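Local coordinates for protein putative ABC type-2 transporter (Thermotoga maritima MSB8, PDB 3CNI) that probably takes part in ATP-driven transport across the cell membrane as an ABC-2 family membrane protein, of which this chain is a calcium-binding domain, at residues A58-P63 / L78-Y83. Sequence-based numbering, arbitrary orientation.
Sequences AIIVIP and LEIVWY
Strand 58-62 and residues 78-83 of strand 76-84 run antiparallel, with their axes 4.6 Å apart at closest approach. Four backbone hydrogen bonds join them in two reciprocal pairs. I59 N gives to V81 O, and V81 N returns a bond to I59 O that lies nearly along the C=O axis. V61 N to E79 O is the shortest at 2.7 Å and almost straight (170°); E79 N to V61 O closes the second pair. Three CA-H...O contacts add to these bonds. Two lie between the pairs; the third, A58 CA to V81 O at 3.2 Å, lies beyond the I59-V81 pair.

Apolar side chains meet on both faces. A58 CB and I80 CG2 lie over the same side of the W82 indole, near its rim, with A58 CB 4.0 Å from CE3. L78 CG is anti to the backbone N (chi1 -171°), and chi2 near 91° turns CD1 to I60 CG2 and I62 CG1, 4.0 Å from each. An alanine at L78 would lose both branches and would probably loosen the packing around I60 and I62. Helix 89-107 covers this face through I98 and I102. On the other face, I59 CD1 reaches the Y83 ring obliquely, 3.9 Å from CE2.

The polar ends bond outside the pair. Y83 OH bonds E48, W82 NE1 bonds Q131, and E79 forms a salt bridge with R77 through OE2 and a hydrogen bond with H132 through OE1.

The W82 side chain comes within about 5 Å of a bound calcium ion, whose site includes S99 and E146. The pairing is that of two central strands in a mixed alpha/beta sheet with helices on both faces, where antiparallel strand 76-84 lies beside parallel strand 58-62.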
loop_
_atom_site.group_PDB
_atom_site.type_symbol
_atom_site.label_atom_id
_atom_site.label_comp_id
_atom_site.label_asym_id
_atom_site.label_seq_id
_atom_site.Cartn_x
_atom_site.Cartn_y
_atom_site.Cartn_z
ATOM N N ALA A 58 -1.786 9.397 13.124
ATOM C CA ALA A 58 -2.764 9.626 12.053
ATOM C C ALA A 58 -4.161 9.649 12.550
ATOM O O ALA A 58 -4.497 8.947 13.500
ATOM C CB ALA A 58 -2.640 8.520 10.997
ATOM N N ILE A 59 -4.982 10.442 11.851
ATOM C CA ILE A 59 -6.452 10.352 11.867
ATOM C C ILE A 59 -6.889 9.869 10.500
ATOM O O ILE A 59 -6.462 10.405 9.526
ATOM C CB ILE A 59 -7.147 11.739 12.102
ATOM C CG1 ILE A 59 -6.592 12.433 13.346
ATOM C CG2 ILE A 59 -8.662 11.575 12.170
ATOM C CD1 ILE A 59 -7.103 13.846 13.554
ATOM N N ILE A 60 -7.724 8.834 10.460
ATOM C CA ILE A 60 -8.397 8.355 9.241
ATOM C C ILE A 60 -9.847 8.858 9.220
ATOM O O ILE A 60 -10.557 8.716 10.175
ATOM C CB ILE A 60 -8.303 6.813 9.156
ATOM C CG1 ILE A 60 -6.805 6.420 8.937
ATOM C CG2 ILE A 60 -9.106 6.301 8.044
ATOM C CD1 ILE A 60 -6.473 4.916 9.146
ATOM N N VAL A 61 -10.214 9.603 8.192
ATOM C CA VAL A 61 -11.560 10.147 8.110
ATOM C C VAL A 61 -12.339 9.433 7.035
ATOM O O VAL A 61 -11.906 9.338 5.861
ATOM C CB VAL A 61 -11.601 11.714 7.875
ATOM C CG1 VAL A 61 -13.078 12.233 7.861
ATOM C CG2 VAL A 61 -10.728 12.447 8.922
ATOM N N ILE A 62 -13.487 8.908 7.480
ATOM C CA ILE A 62 -14.524 8.345 6.577
ATOM C C ILE A 62 -15.569 9.434 6.392
ATOM O O ILE A 62 -16.447 9.582 7.229
ATOM C CB ILE A 62 -15.174 7.020 7.125
ATOM C CG1 ILE A 62 -14.085 5.990 7.448
ATOM C CG2 ILE A 62 -16.155 6.350 6.075
ATOM C CD1 ILE A 62 -14.425 5.071 8.644
ATOM N N PRO A 63 -15.445 10.234 5.316
ATOM C CA PRO A 63 -16.343 11.360 5.152
ATOM C C PRO A 63 -17.704 10.935 4.661
ATOM O O PRO A 63 -17.867 9.852 4.107
ATOM C CB PRO A 63 -15.651 12.259 4.091
ATOM C CG PRO A 63 -14.713 11.409 3.396
ATOM C CD PRO A 63 -14.549 10.078 4.156
ATOM N N LEU A 78 -11.293 8.496 1.106
ATOM C CA LEU A 78 -10.790 8.244 2.447
ATOM C C LEU A 78 -9.614 9.212 2.709
ATOM O O LEU A 78 -8.671 9.266 1.920
ATOM C CB LEU A 78 -10.382 6.774 2.607
ATOM C CG LEU A 78 -10.035 6.286 4.012
ATOM C CD1 LEU A 78 -11.230 5.754 4.713
ATOM C CD2 LEU A 78 -8.951 5.201 4.015
ATOM N N GLU A 79 -9.691 9.999 3.791
ATOM C CA GLU A 79 -8.583 10.908 4.116
ATOM C C GLU A 79 -7.813 10.441 5.316
ATOM O O GLU A 79 -8.342 9.842 6.271
ATOM C CB GLU A 79 -9.065 12.334 4.318
ATOM C CG GLU A 79 -10.329 12.715 3.533
ATOM C CD GLU A 79 -10.366 14.150 3.047
ATOM O OE1 GLU A 79 -9.627 15.012 3.608
ATOM O OE2 GLU A 79 -11.163 14.422 2.085
ATOM N N ILE A 80 -6.511 10.679 5.211
ATOM C CA ILE A 80 -5.553 10.466 6.310
ATOM C C ILE A 80 -4.904 11.779 6.586
ATOM O O ILE A 80 -4.393 12.405 5.672
ATOM C CB ILE A 80 -4.437 9.400 5.991
ATOM C CG1 ILE A 80 -5.057 8.186 5.256
ATOM C CG2 ILE A 80 -3.703 9.000 7.262
ATOM C CD1 ILE A 80 -4.104 7.330 4.392
ATOM N N VAL A 81 -4.994 12.221 7.841
ATOM C CA VAL A 81 -4.224 13.365 8.345
ATOM C C VAL A 81 -3.103 12.815 9.206
ATOM O O VAL A 81 -3.337 12.110 10.191
ATOM C CB VAL A 81 -5.092 14.348 9.185
ATOM C CG1 VAL A 81 -4.347 15.641 9.457
ATOM C CG2 VAL A 81 -6.430 14.609 8.467
ATOM N N TRP A 82 -1.886 13.111 8.800
ATOM C CA TRP A 82 -0.716 12.605 9.486
ATOM C C TRP A 82 -0.118 13.634 10.373
ATOM O O TRP A 82 -0.094 14.779 10.029
ATOM C CB TRP A 82 0.365 12.169 8.490
ATOM C CG TRP A 82 -0.018 11.088 7.520
ATOM C CD1 TRP A 82 -0.514 11.257 6.242
ATOM C CD2 TRP A 82 0.166 9.685 7.698
ATOM N NE1 TRP A 82 -0.664 10.048 5.652
ATOM C CE2 TRP A 82 -0.255 9.062 6.517
ATOM C CE3 TRP A 82 0.674 8.897 8.733
ATOM C CZ2 TRP A 82 -0.205 7.669 6.346
ATOM C CZ3 TRP A 82 0.696 7.524 8.563
ATOM C CH2 TRP A 82 0.290 6.932 7.372
ATOM N N TYR A 83 0.355 13.198 11.529
ATOM C CA TYR A 83 0.971 14.085 12.524
ATOM C C TYR A 83 2.404 13.639 12.747
ATOM O O TYR A 83 2.708 12.773 13.609
ATOM C CB TYR A 83 0.216 14.081 13.847
ATOM C CG TYR A 83 -1.134 14.744 13.716
ATOM C CD1 TYR A 83 -1.358 16.016 14.237
ATOM C CD2 TYR A 83 -2.174 14.117 13.019
ATOM C CE1 TYR A 83 -2.561 16.635 14.084
ATOM C CE2 TYR A 83 -3.393 14.737 12.881
ATOM C CZ TYR A 83 -3.571 15.996 13.407
ATOM O OH TYR A 83 -4.758 16.655 13.275
#